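Local coordinates for protein phosphoacetylglucosamine mutase (Aspergillus lentulus, PDB 5OAW) that interconverts the 6-phosphate and 1-phosphate of N-acetylglucosamine, a magnesium-dependent phosphomutase step on the route to UDP-N-acetylglucosamine, at residues G85-A90 with G362-H367; G306-T311 with E448-Y453; T337-G342 with R514-A519; V461-A466 with R531-V536. One frame throughout, in Å; residues are numbered along the deposited sequence.

Contact 1: residues G85-A90 with G362-H367; sequences GEMLEA and GVKHLH. With 16G (2-acetamido-2-deoxy-6-O-phosphono-alpha-D-glucopyranose), chain D.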
loop_
_atom_site.group_PDB
_atom_site.type_symbol
_atom_site.label_atom_id
_atom_site.label_comp_id
_atom_site.label_asym_id
_atom_site.label_seq_id
_atom_site.Cartn_x
_atom_site.Cartn_y
_atom_site.Cartn_z
ATOM N N GLY A 85 4.549 -11.646 -5.116
ATOM C CA GLY A 85 4.056 -10.290 -5.215
ATOM C C GLY A 85 4.355 -9.441 -3.986
ATOM O O GLY A 85 3.804 -8.357 -3.870
ATOM N N GLU A 86 5.204 -9.923 -3.067
ATOM C CA GLU A 86 5.576 -9.139 -1.872
ATOM C C GLU A 86 6.678 -8.195 -2.278
ATOM O O GLU A 86 7.386 -8.446 -3.260
ATOM C CB GLU A 86 6.086 -9.981 -0.670
ATOM C CG GLU A 86 5.860 -11.485 -0.675
ATOM C CD GLU A 86 6.950 -12.241 -1.426
ATOM O OE1 GLU A 86 6.929 -12.226 -2.671
ATOM O OE2 GLU A 86 7.816 -12.871 -0.779
ATOM N N MET A 87 6.834 -7.119 -1.514
ATOM C CA MET A 87 7.975 -6.233 -1.694
ATOM C C MET A 87 9.237 -7.007 -1.370
ATOM O O MET A 87 9.187 -7.972 -0.593
ATOM C CB MET A 87 7.868 -5.027 -0.778
ATOM C CG MET A 87 6.772 -4.032 -1.133
ATOM S SD MET A 87 6.328 -2.994 0.279
ATOM C CE MET A 87 7.905 -2.259 0.754
ATOM N N LEU A 88 10.359 -6.587 -1.953
ATOM C CA LEU A 88 11.619 -7.296 -1.781
ATOM C C LEU A 88 11.882 -7.626 -0.327
ATOM O O LEU A 88 11.731 -6.761 0.533
ATOM C CB LEU A 88 12.778 -6.475 -2.318
ATOM C CG LEU A 88 14.132 -7.171 -2.388
ATOM C CD1 LEU A 88 14.125 -8.288 -3.428
ATOM C CD2 LEU A 88 15.204 -6.146 -2.702
ATOM N N GLU A 89 12.253 -8.885 -0.068
ATOM C CA GLU A 89 12.709 -9.339 1.251
ATOM C C GLU A 89 13.738 -8.350 1.821
ATOM O O GLU A 89 14.684 -7.965 1.127
ATOM C CB GLU A 89 13.309 -10.746 1.139
ATOM C CG GLU A 89 13.584 -11.458 2.460
ATOM C CD GLU A 89 14.505 -12.658 2.289
ATOM O OE1 GLU A 89 15.649 -12.605 2.799
ATOM O OE2 GLU A 89 14.099 -13.648 1.633
ATOM N N ALA A 90 13.526 -7.941 3.074
ATOM C CA ALA A 90 14.298 -6.864 3.730
ATOM C C ALA A 90 15.829 -7.001 3.651
ATOM O O ALA A 90 16.519 -6.021 3.346
ATOM C CB ALA A 90 13.843 -6.691 5.174
ATOM N N GLY A 362 5.028 0.774 8.678
ATOM C CA GLY A 362 5.722 0.165 7.529
ATOM C C GLY A 362 4.953 -1.043 7.043
ATOM O O GLY A 362 4.683 -1.966 7.820
ATOM N N VAL A 363 4.597 -1.035 5.757
ATOM C CA VAL A 363 3.681 -2.038 5.191
ATOM C C VAL A 363 4.138 -3.479 5.417
ATOM O O VAL A 363 3.303 -4.352 5.684
ATOM C CB VAL A 363 3.326 -1.799 3.699
ATOM C CG1 VAL A 363 2.843 -0.368 3.453
ATOM C CG2 VAL A 363 4.492 -2.105 2.799
ATOM N N LYS A 364 5.456 -3.696 5.361
ATOM C CA LYS A 364 6.060 -4.993 5.677
ATOM C C LYS A 364 5.591 -5.542 7.006
ATOM O O LYS A 364 5.129 -6.683 7.072
ATOM C CB LYS A 364 7.577 -4.903 5.698
ATOM C CG LYS A 364 8.234 -5.751 4.648
ATOM C CD LYS A 364 8.444 -4.988 3.350
ATOM C CE LYS A 364 8.929 -5.949 2.285
ATOM N NZ LYS A 364 10.038 -6.824 2.769
ATOM N N HIS A 365 5.671 -4.712 8.047
ATOM C CA HIS A 365 5.269 -5.121 9.382
ATOM C C HIS A 365 3.768 -5.389 9.509
ATOM O O HIS A 365 3.368 -6.300 10.241
ATOM C CB HIS A 365 5.753 -4.114 10.429
ATOM C CG HIS A 365 7.226 -3.851 10.369
ATOM N ND1 HIS A 365 8.170 -4.827 10.615
ATOM C CD2 HIS A 365 7.917 -2.725 10.073
ATOM C CE1 HIS A 365 9.377 -4.312 10.475
ATOM N NE2 HIS A 365 9.252 -3.036 10.152
ATOM N N LEU A 366 2.942 -4.616 8.805
ATOM C CA LEU A 366 1.499 -4.822 8.894
ATOM C C LEU A 366 1.112 -6.086 8.139
ATOM O O LEU A 366 0.323 -6.881 8.649
ATOM C CB LEU A 366 0.691 -3.619 8.397
ATOM C CG LEU A 366 0.702 -2.266 9.111
ATOM C CD1 LEU A 366 -0.446 -1.433 8.610
ATOM C CD2 LEU A 366 0.511 -2.435 10.593
ATOM N N HIS A 367 1.679 -6.261 6.936
ATOM C CA HIS A 367 1.490 -7.473 6.124
ATOM C C HIS A 367 1.923 -8.721 6.903
ATOM O O HIS A 367 1.179 -9.712 6.967
ATOM C CB HIS A 367 2.261 -7.383 4.807
ATOM C CG HIS A 367 1.725 -8.271 3.733
ATOM N ND1 HIS A 367 1.723 -9.644 3.832
ATOM C CD2 HIS A 367 1.183 -7.982 2.527
ATOM C CE1 HIS A 367 1.186 -10.161 2.741
ATOM N NE2 HIS A 367 0.845 -9.174 1.936
HETATM C C1 16G D . 6.645 4.428 4.258
HETATM C C2 16G D . 5.847 3.110 4.422
HETATM C C3 16G D . 4.486 3.330 5.082
HETATM C C4 16G D . 4.605 4.199 6.342
HETATM C C5 16G D . 5.374 5.496 6.082
HETATM C C6 16G D . 5.652 6.134 7.411
HETATM C C7 16G D . 6.068 1.219 2.855
HETATM C C8 16G D . 5.876 0.772 1.394
HETATM N N2 16G D . 5.697 2.478 3.101
HETATM O O1 16G D . 6.104 5.222 3.198
HETATM O O3 16G D . 3.952 2.072 5.492
HETATM O O4 16G D . 3.310 4.504 6.792
HETATM O O5 16G D . 6.682 5.255 5.466
HETATM O O6 16G D . 6.451 7.271 7.219
HETATM O O7 16G D . 6.487 0.444 3.725
HETATM P P 16G D . 7.283 7.848 8.419
HETATM O O1P 16G D . 7.947 9.152 7.833
HETATM O O2P 16G D . 6.161 8.333 9.503
HETATM O O3P 16G D . 8.311 6.916 8.986
#
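Met87 and Lys364 mark the closest backbone approach, their CA atoms 7.7 Å apart, where the irregular loop 85-90 faces the first turn of the helix that begins at Val363, with Gly362 as N-cap. Side chains bridge that spacing. The Lys364 chain, bent at chi2 and chi4, runs obliquely past Met87, its CE 3.4 Å from Met87 CB. Its ammonium then reaches the loop backbone, NZ lying 2.8 Å from Leu88 O; the donor stands 42° out of the carbonyl plane, so it approaches from above the peptide. Met87 extends the other way and crosses Val363 at about a right angle, SD against Val363 CG2 at 3.2 Å. The bend at its chi3 (56°) turns the terminal methyl toward the ligand's N-acetyl group, Met87 CE sitting 3.7 Å from its methyl carbon C8. Val363 holds the same substituent through its backbone: its N donates to O7 of the ligand at 3.1 Å, while its CG1 packs beside the acetamido carbon C7. A methionine of domain I and a helix start of domain III thus converge on the N-acetyl group, forming part of the GlcNAc-6-phosphate pocket in the interdomain active-site cleft of the phosphohexomutase fold.

Contact 2: residues G306-T311 with E448-Y453; sequences GDRIAT and EWLATY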
loop_
_atom_site.group_PDB
_atom_site.type_symbol
_atom_site.label_atom_id
_atom_site.label_comp_id
_atom_site.label_asym_id
_atom_site.label_seq_id
_atom_site.Cartn_x
_atom_site.Cartn_y
_atom_site.Cartn_z
ATOM N N GLY A 306 -7.984 5.336 5.542
ATOM C CA GLY A 306 -7.634 3.914 5.623
ATOM C C GLY A 306 -8.110 3.183 6.866
ATOM O O GLY A 306 -8.604 2.063 6.785
ATOM N N ASP A 307 -7.973 3.823 8.023
ATOM C CA ASP A 307 -8.450 3.249 9.275
ATOM C C ASP A 307 -9.956 3.085 9.323
ATOM O O ASP A 307 -10.464 2.157 9.952
ATOM C CB ASP A 307 -7.925 4.042 10.452
ATOM C CG ASP A 307 -6.489 3.696 10.761
ATOM O OD1 ASP A 307 -6.221 2.488 10.992
ATOM O OD2 ASP A 307 -5.627 4.614 10.754
ATOM N N ARG A 308 -10.649 3.965 8.615
ATOM C CA ARG A 308 -12.087 3.896 8.444
ATOM C C ARG A 308 -12.511 2.790 7.450
ATOM O O ARG A 308 -13.552 2.136 7.619
ATOM C CB ARG A 308 -12.575 5.273 7.995
ATOM C CG ARG A 308 -13.853 5.703 8.654
ATOM C CD ARG A 308 -13.629 6.463 9.944
ATOM N NE ARG A 308 -14.779 6.187 10.791
ATOM C CZ ARG A 308 -15.308 7.005 11.692
ATOM N NH1 ARG A 308 -14.809 8.215 11.924
ATOM N NH2 ARG A 308 -16.357 6.585 12.363
ATOM N N ILE A 309 -11.707 2.590 6.408
ATOM C CA ILE A 309 -11.890 1.455 5.496
ATOM C C ILE A 309 -11.614 0.133 6.228
ATOM O O ILE A 309 -12.349 -0.854 6.056
ATOM C CB ILE A 309 -11.011 1.581 4.221
ATOM C CG1 ILE A 309 -11.410 2.833 3.419
ATOM C CG2 ILE A 309 -11.157 0.338 3.351
ATOM C CD1 ILE A 309 -10.333 3.345 2.470
ATOM N N ALA A 310 -10.559 0.127 7.045
ATOM C CA ALA A 310 -10.211 -1.020 7.890
ATOM C C ALA A 310 -11.376 -1.471 8.761
ATOM O O ALA A 310 -11.685 -2.648 8.783
ATOM C CB ALA A 310 -8.989 -0.711 8.748
ATOM N N THR A 311 -12.036 -0.533 9.435
ATOM C CA THR A 311 -13.145 -0.875 10.336
ATOM C C THR A 311 -14.383 -1.290 9.564
ATOM O O THR A 311 -15.089 -2.203 9.987
ATOM C CB THR A 311 -13.486 0.233 11.363
ATOM O OG1 THR A 311 -13.709 1.475 10.687
ATOM C CG2 THR A 311 -12.345 0.403 12.363
ATOM N N GLU A 448 -23.855 7.122 7.327
ATOM C CA GLU A 448 -24.036 5.977 8.219
ATOM C C GLU A 448 -22.732 5.230 8.467
ATOM O O GLU A 448 -22.579 4.576 9.499
ATOM C CB GLU A 448 -25.083 5.019 7.650
ATOM C CG GLU A 448 -26.517 5.528 7.774
ATOM C CD GLU A 448 -27.448 4.940 6.725
ATOM O OE1 GLU A 448 -27.065 4.884 5.535
ATOM O OE2 GLU A 448 -28.576 4.535 7.080
ATOM N N TRP A 449 -21.805 5.318 7.509
ATOM C CA TRP A 449 -20.459 4.768 7.667
ATOM C C TRP A 449 -19.691 5.598 8.710
ATOM O O TRP A 449 -19.164 5.046 9.667
ATOM C CB TRP A 449 -19.744 4.681 6.307
ATOM C CG TRP A 449 -18.302 4.237 6.322
ATOM C CD1 TRP A 449 -17.608 3.682 7.365
ATOM C CD2 TRP A 449 -17.396 4.265 5.215
ATOM N NE1 TRP A 449 -16.322 3.389 6.983
ATOM C CE2 TRP A 449 -16.163 3.730 5.666
ATOM C CE3 TRP A 449 -17.503 4.690 3.880
ATOM C CZ2 TRP A 449 -15.035 3.623 4.835
ATOM C CZ3 TRP A 449 -16.386 4.580 3.056
ATOM C CH2 TRP A 449 -15.161 4.053 3.540
ATOM N N LEU A 450 -19.666 6.911 8.534
ATOM C CA LEU A 450 -19.079 7.841 9.510
ATOM C C LEU A 450 -19.661 7.716 10.938
ATOM O O LEU A 450 -18.910 7.776 11.912
ATOM C CB LEU A 450 -19.285 9.281 9.034
ATOM C CG LEU A 450 -18.257 10.405 9.132
ATOM C CD1 LEU A 450 -19.033 11.628 9.595
ATOM C CD2 LEU A 450 -17.050 10.140 10.031
ATOM N N ALA A 451 -20.986 7.540 11.039
ATOM C CA ALA A 451 -21.718 7.472 12.317
ATOM C C ALA A 451 -21.426 6.221 13.159
ATOM O O ALA A 451 -21.785 6.157 14.342
ATOM C CB ALA A 451 -23.220 7.610 12.074
ATOM N N THR A 452 -20.760 5.246 12.548
ATOM C CA THR A 452 -20.413 3.964 13.170
ATOM C C THR A 452 -19.574 4.078 14.479
ATOM O O THR A 452 -19.615 3.188 15.333
ATOM C CB THR A 452 -19.749 3.054 12.102
ATOM O OG1 THR A 452 -19.983 1.678 12.398
ATOM C CG2 THR A 452 -18.252 3.320 11.952
ATOM N N TYR A 453 -18.806 5.166 14.598
ATOM C CA TYR A 453 -18.122 5.588 15.824
ATOM C C TYR A 453 -17.593 7.007 15.614
ATOM O O TYR A 453 -17.517 7.489 14.489
ATOM C CB TYR A 453 -16.987 4.627 16.228
ATOM C CG TYR A 453 -15.855 4.448 15.214
ATOM C CD1 TYR A 453 -14.749 5.320 15.191
ATOM C CD2 TYR A 453 -15.867 3.378 14.301
ATOM C CE1 TYR A 453 -13.705 5.143 14.275
ATOM C CE2 TYR A 453 -14.832 3.191 13.383
ATOM C CZ TYR A 453 -13.752 4.073 13.371
ATOM O OH TYR A 453 -12.730 3.885 12.461
#
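Asp307 O comes within 3.8 Å of Tyr453 OH at the start of helix 306-323, but the next residue, Arg308, carries most of the contact. Its chain, bent at chi2, lays the guanidinium flat on the Tyr453 ring: the planes are 13° apart, and CZ stands 3.8 Å from the ring centroid, a cation-pi stack over the face. Leu450 CD2 covers the opposite face, 3.5 Å from Arg308 NH1, and Thr452 CG2 lies at the guanidinium edge. Arg308 NH2 also donates to Tyr453 O at 2.6 Å, nearly in its own plane, so the tyrosine holds the cation by both ring and carbonyl. The Arg308 carbonyl serves too: Trp449 NE1 points its in-plane N-H at Arg308 O (3.1 Å), approaching from above the peptide plane. Ile309 follows, with CG1 3.9 Å from Trp449 CH2. Three residues after Arg308, about one helical turn on, Thr311 places OG1 at the edge of the Tyr453 ring and pairs with its hydroxyl, OG1 to OH 3.1 Å, in a bond of undecided direction. Together these bonds join the first turn of a domain III helix to segment 448-453, where a type I beta turn runs from Leu450 to Tyr453, through an arginine sandwiched between leucine and tyrosine.

Contact 3: residues T337-G342 with R514-A519; sequences TAYANG and RVYAEA. With 16G (2-acetamido-2-deoxy-6-O-phosphono-alpha-D-glucopyranose), chain D.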
loop_
_atom_site.group_PDB
_atom_site.type_symbol
_atom_site.label_atom_id
_atom_site.label_comp_id
_atom_site.label_asym_id
_atom_site.label_seq_id
_atom_site.Cartn_x
_atom_site.Cartn_y
_atom_site.Cartn_z
ATOM N N THR A 337 -1.443 0.451 13.158
ATOM C CA THR A 337 -0.281 1.104 13.733
ATOM C C THR A 337 -0.774 1.988 14.882
ATOM O O THR A 337 -1.980 2.104 15.120
ATOM C CB THR A 337 0.497 1.966 12.713
ATOM O OG1 THR A 337 -0.296 3.097 12.334
ATOM C CG2 THR A 337 0.877 1.158 11.480
ATOM N N ALA A 338 0.168 2.622 15.571
ATOM C CA ALA A 338 -0.122 3.536 16.675
ATOM C C ALA A 338 -0.938 4.792 16.291
ATOM O O ALA A 338 -1.653 5.351 17.127
ATOM C CB ALA A 338 1.188 3.933 17.323
ATOM N N TYR A 339 -0.821 5.218 15.033
ATOM C CA TYR A 339 -1.548 6.385 14.496
ATOM C C TYR A 339 -3.050 6.196 14.332
ATOM O O TYR A 339 -3.786 7.183 14.191
ATOM C CB TYR A 339 -0.950 6.807 13.168
ATOM C CG TYR A 339 0.460 7.296 13.284
ATOM C CD1 TYR A 339 1.544 6.438 13.017
ATOM C CD2 TYR A 339 0.731 8.615 13.704
ATOM C CE1 TYR A 339 2.860 6.889 13.132
ATOM C CE2 TYR A 339 2.042 9.075 13.824
ATOM C CZ TYR A 339 3.101 8.216 13.539
ATOM O OH TYR A 339 4.396 8.668 13.649
ATOM N N ALA A 340 -3.497 4.937 14.337
ATOM C CA ALA A 340 -4.909 4.600 14.271
ATOM C C ALA A 340 -5.630 5.276 15.424
ATOM O O ALA A 340 -5.201 5.173 16.586
ATOM C CB ALA A 340 -5.090 3.094 14.350
ATOM N N ASN A 341 -6.712 5.982 15.107
ATOM C CA ASN A 341 -7.473 6.662 16.138
ATOM C C ASN A 341 -7.940 5.683 17.196
ATOM O O ASN A 341 -8.490 4.630 16.864
ATOM C CB ASN A 341 -8.659 7.401 15.553
ATOM C CG ASN A 341 -9.198 8.440 16.507
ATOM O OD1 ASN A 341 -9.963 8.125 17.421
ATOM N ND2 ASN A 341 -8.779 9.686 16.315
ATOM N N GLY A 342 -7.725 6.036 18.463
ATOM C CA GLY A 342 -8.136 5.206 19.599
ATOM C C GLY A 342 -9.581 4.730 19.554
ATOM O O GLY A 342 -9.893 3.633 20.054
ATOM N N ARG A 514 8.017 12.671 14.575
ATOM C CA ARG A 514 6.595 12.906 14.495
ATOM C C ARG A 514 5.980 12.706 15.864
ATOM O O ARG A 514 6.290 11.726 16.550
ATOM C CB ARG A 514 5.941 11.929 13.539
ATOM C CG ARG A 514 6.486 11.905 12.133
ATOM C CD ARG A 514 5.445 11.233 11.244
ATOM N NE ARG A 514 5.917 11.014 9.881
ATOM C CZ ARG A 514 6.028 11.959 8.945
ATOM N NH1 ARG A 514 5.719 13.232 9.202
ATOM N NH2 ARG A 514 6.472 11.623 7.741
ATOM N N VAL A 515 5.091 13.636 16.225
ATOM C CA VAL A 515 4.249 13.556 17.409
ATOM C C VAL A 515 2.813 13.381 16.951
ATOM O O VAL A 515 2.310 14.139 16.105
ATOM C CB VAL A 515 4.348 14.856 18.252
ATOM C CG1 VAL A 515 3.392 14.825 19.441
ATOM C CG2 VAL A 515 5.786 15.114 18.681
ATOM N N TYR A 516 2.151 12.384 17.518
ATOM C CA TYR A 516 0.713 12.253 17.385
ATOM C C TYR A 516 0.100 12.368 18.764
ATOM O O TYR A 516 0.652 11.847 19.730
ATOM C CB TYR A 516 0.350 10.907 16.750
ATOM C CG TYR A 516 -1.123 10.561 16.791
ATOM C CD1 TYR A 516 -1.965 10.905 15.733
ATOM C CD2 TYR A 516 -1.673 9.865 17.871
ATOM C CE1 TYR A 516 -3.315 10.568 15.757
ATOM C CE2 TYR A 516 -3.021 9.537 17.912
ATOM C CZ TYR A 516 -3.836 9.899 16.854
ATOM O OH TYR A 516 -5.176 9.587 16.874
ATOM N N ALA A 517 -1.053 13.035 18.848
ATOM C CA ALA A 517 -1.830 13.064 20.073
ATOM C C ALA A 517 -3.321 13.047 19.806
ATOM O O ALA A 517 -3.797 13.599 18.817
ATOM C CB ALA A 517 -1.458 14.271 20.919
ATOM N N GLU A 518 -4.048 12.428 20.716
ATOM C CA GLU A 518 -5.496 12.414 20.678
ATOM C C GLU A 518 -6.010 12.584 22.100
ATOM O O GLU A 518 -5.348 12.179 23.074
ATOM C CB GLU A 518 -6.040 11.104 20.048
ATOM C CG GLU A 518 -5.752 9.824 20.845
ATOM C CD GLU A 518 -6.093 8.521 20.121
ATOM O OE1 GLU A 518 -6.211 8.486 18.875
ATOM O OE2 GLU A 518 -6.216 7.498 20.813
ATOM N N ALA A 519 -7.190 13.183 22.207
ATOM C CA ALA A 519 -7.882 13.336 23.484
ATOM C C ALA A 519 -9.377 13.433 23.218
ATOM O O ALA A 519 -9.793 13.436 22.053
ATOM C CB ALA A 519 -7.367 14.563 24.209
HETATM C C1 16G D . 6.645 4.428 4.258
HETATM C C2 16G D . 5.847 3.110 4.422
HETATM C C3 16G D . 4.486 3.330 5.082
HETATM C C4 16G D . 4.605 4.199 6.342
HETATM C C5 16G D . 5.374 5.496 6.082
HETATM C C6 16G D . 5.652 6.134 7.411
HETATM C C7 16G D . 6.068 1.219 2.855
HETATM C C8 16G D . 5.876 0.772 1.394
HETATM N N2 16G D . 5.697 2.478 3.101
HETATM O O1 16G D . 6.104 5.222 3.198
HETATM O O3 16G D . 3.952 2.072 5.492
HETATM O O4 16G D . 3.310 4.504 6.792
HETATM O O5 16G D . 6.682 5.255 5.466
HETATM O O6 16G D . 6.451 7.271 7.219
HETATM O O7 16G D . 6.487 0.444 3.725
HETATM P P 16G D . 7.283 7.848 8.419
HETATM O O1P 16G D . 7.947 9.152 7.833
HETATM O O2P 16G D . 6.161 8.333 9.503
HETATM O O3P 16G D . 8.311 6.916 8.986
HETATM O O HOH W 1 4.178 10.000 16.059
#
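Tyr516 projects from strand 513-518 toward loop 337-342, and its CB lies 3.8 Å from Tyr339 CD2. With CG anti to the backbone N (chi1 170°), the ring extends toward the loop, where CG and CD1 continue along the Tyr339 edge; the pair is an offset edge-to-face stack, centroids 6.0 Å apart and planes at 80°. Farther out, CE1 and CZ pass the carbonyl oxygen of Tyr339. At the tip, OH donates to Glu518 OE1 at 2.5 Å, which lies in the plane of the tyrosine ring; Asn341 ND2, bonded to Leu456 O, only passes near this hydroxyl. Glu518 OE1 is therefore gripped twice: the hydroxyl meets its anti side, and Gly342 N, the first amide of helix 342-351, its syn side, 2.9 Å away with a nearly straight N-H angle of 173°. The carboxylate also forms a salt bridge with Arg501, which would be expected to favour its negative charge. At the other end of the contact, Tyr339 OH bonds to Arg505 and to a water that weakly reaches Arg514 O, while Arg514 CB packs 3.6 Å from Tyr339 OH. Arg514 itself runs extended to the ligand phosphate, with NE 2.7 Å from O2P and NH2 2.9 Å from O1P. In the fold, strand 513-518 is the middle of a three-stranded antiparallel sheet, between 458-463 and 501-506; helix 522-539 packs against Val515 and Ala517, and the loop joining strand 332-336 to helix 342-351 receives Tyr516 and Glu518.

Contact 4: residues V461-A466 with R531-V536; sequences VRVEVA and RVANAV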
loop_
_atom_site.group_PDB
_atom_site.type_symbol
_atom_site.label_atom_id
_atom_site.label_comp_id
_atom_site.label_asym_id
_atom_site.label_seq_id
_atom_site.Cartn_x
_atom_site.Cartn_y
_atom_site.Cartn_z
ATOM N N VAL A 461 2.015 16.355 14.401
ATOM C CA VAL A 461 2.957 17.443 14.251
ATOM C C VAL A 461 4.306 16.891 13.814
ATOM O O VAL A 461 4.678 15.761 14.156
ATOM C CB VAL A 461 2.923 18.483 15.463
ATOM C CG1 VAL A 461 2.433 17.882 16.784
ATOM C CG2 VAL A 461 4.219 19.281 15.638
ATOM N N ARG A 462 4.993 17.678 12.997
ATOM C CA ARG A 462 6.287 17.346 12.445
ATOM C C ARG A 462 7.266 18.161 13.256
ATOM O O ARG A 462 7.153 19.372 13.302
ATOM C CB ARG A 462 6.331 17.719 10.947
ATOM C CG ARG A 462 7.694 17.551 10.287
ATOM C CD ARG A 462 7.763 18.229 8.920
ATOM N NE ARG A 462 8.947 17.829 8.136
ATOM C CZ ARG A 462 10.183 18.324 8.272
ATOM N NH1 ARG A 462 10.463 19.261 9.176
ATOM N NH2 ARG A 462 11.157 17.877 7.498
ATOM N N VAL A 463 8.216 17.506 13.905
ATOM C CA VAL A 463 9.106 18.200 14.835
ATOM C C VAL A 463 10.544 18.057 14.377
ATOM O O VAL A 463 11.187 17.029 14.591
ATOM C CB VAL A 463 8.938 17.720 16.310
ATOM C CG1 VAL A 463 9.771 18.580 17.255
ATOM C CG2 VAL A 463 7.472 17.741 16.735
ATOM N N GLU A 464 11.043 19.105 13.740
ATOM C CA GLU A 464 12.426 19.134 13.299
ATOM C C GLU A 464 13.344 19.181 14.507
ATOM O O GLU A 464 13.196 20.029 15.393
ATOM C CB GLU A 464 12.672 20.326 12.390
ATOM C CG GLU A 464 13.713 20.104 11.307
ATOM C CD GLU A 464 13.789 21.285 10.357
ATOM O OE1 GLU A 464 13.511 21.106 9.154
ATOM O OE2 GLU A 464 14.105 22.405 10.822
ATOM N N VAL A 465 14.239 18.204 14.552
ATOM C CA VAL A 465 15.341 18.144 15.503
ATOM C C VAL A 465 16.621 17.902 14.704
ATOM O O VAL A 465 16.572 17.618 13.504
ATOM C CB VAL A 465 15.163 16.999 16.532
ATOM C CG1 VAL A 465 13.871 17.154 17.325
ATOM C CG2 VAL A 465 15.222 15.631 15.858
ATOM N N ALA A 466 17.761 18.024 15.364
ATOM C CA ALA A 466 18.997 17.463 14.837
ATOM C C ALA A 466 19.727 16.842 16.028
ATOM O O ALA A 466 20.063 17.559 16.975
ATOM C CB ALA A 466 19.841 18.526 14.138
ATOM N N ARG A 531 2.509 20.302 23.967
ATOM C CA ARG A 531 3.379 19.998 25.120
ATOM C C ARG A 531 4.409 18.915 24.782
ATOM O O ARG A 531 5.614 19.112 24.997
ATOM C CB ARG A 531 2.549 19.642 26.352
ATOM C CG ARG A 531 1.646 20.784 26.778
ATOM C CD ARG A 531 1.204 20.671 28.218
ATOM N NE ARG A 531 0.078 21.567 28.447
ATOM C CZ ARG A 531 -0.160 22.222 29.578
ATOM N NH1 ARG A 531 0.661 22.107 30.615
ATOM N NH2 ARG A 531 -1.226 22.998 29.658
ATOM N N VAL A 532 3.938 17.814 24.194
ATOM C CA VAL A 532 4.814 16.729 23.715
ATOM C C VAL A 532 5.803 17.221 22.635
ATOM O O VAL A 532 7.017 16.926 22.687
ATOM C CB VAL A 532 3.994 15.485 23.227
ATOM C CG1 VAL A 532 4.909 14.326 22.848
ATOM C CG2 VAL A 532 3.006 15.037 24.299
ATOM N N ALA A 533 5.297 17.987 21.675
ATOM C CA ALA A 533 6.178 18.568 20.645
ATOM C C ALA A 533 7.287 19.393 21.293
ATOM O O ALA A 533 8.469 19.216 20.960
ATOM C CB ALA A 533 5.394 19.399 19.629
ATOM N N ASN A 534 6.902 20.260 22.239
ATOM C CA ASN A 534 7.863 21.080 22.998
ATOM C C ASN A 534 8.877 20.197 23.722
ATOM O O ASN A 534 10.088 20.417 23.600
ATOM C CB ASN A 534 7.136 22.022 23.976
ATOM C CG ASN A 534 6.407 23.161 23.275
ATOM O OD1 ASN A 534 6.704 23.496 22.133
ATOM N ND2 ASN A 534 5.468 23.775 23.972
ATOM N N ALA A 535 8.378 19.176 24.434
ATOM C CA ALA A 535 9.237 18.218 25.141
ATOM C C ALA A 535 10.223 17.516 24.203
ATOM O O ALA A 535 11.373 17.292 24.577
ATOM C CB ALA A 535 8.395 17.208 25.894
ATOM N N VAL A 536 9.779 17.219 22.977
ATOM C CA VAL A 536 10.615 16.557 21.954
ATOM C C VAL A 536 11.739 17.464 21.442
ATOM O O VAL A 536 12.905 17.025 21.341
ATOM C CB VAL A 536 9.753 15.998 20.788
ATOM C CG1 VAL A 536 10.596 15.733 19.555
ATOM C CG2 VAL A 536 9.017 14.731 21.218
#
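Ala533 and Val463 bring strand 458-463 and helix 522-539 together in the C-terminal domain, a layered alpha/beta unit in which helices pack on a three-stranded antiparallel sheet. The local axes of strand 461-463 and helix 531-536 run nearly parallel, 12° apart in direction, and approach to 9.3 Å, a spacing filled by aliphatic side chains. Early in the helical segment, Val532 places the helix in the domain: it packs on Val515 of the central strand and on Ile490 and Leu493 of helix 486-495, linking the sheet to the second helix. Ala533 comes next, facing the edge strand. Its CB meets two valines that lie two residues apart and point to the same side of the strand: Val463 CG2 at 3.9 Å and Val461 CG2 at 4.2 Å. The small methyl is consistent with the close approach of the backbones here, the CA atoms of Val463 and Ala533 being 6.5 Å apart. Three residues farther along, Val536 returns to the same helix face. It crosses Val463 obliquely and also rests on Val513 and Ala504 of the other two strands, as well as on Phe471. Val463 serves both helix positions by splitting its branches: with CG1 anti to the backbone N (chi1 -174°), CG2 is left for Ala533. Two residues past Val463, Val465 adds a looser contact, CG1 to Val536 CG1 at 4.2 Å. The tightest apolar approach joins Val463 CG1 to Val536 CG1, at 3.8 Å.

Overall arrangement
Contacts 1 and 3 hold opposite ends of the same ligand: contact 1 lies at the N-acetyl group and contact 3 at the phosphate, with their centres 22 Å apart. They also touch directly, Leu366 CD2 packing 3.7 Å from Thr337 CG2. Contact 2 adjoins contact 3, centres 16 Å apart, where Asp307 OD2 meets Ala340 CA at 3.6 Å; its Asp307 side chain remains about 10 Å from the ligand. Contact 4 shares the sheet of contact 3: Val515 O lies 2.8 Å from Val461 N of the neighbouring strand, probably hydrogen-bonded, and helix 531-536 covers the sheet face away from loop 337-342, where Val515 packs on Val532. Contact 4 keeps about 16 Å, nearest atoms, from contact 1.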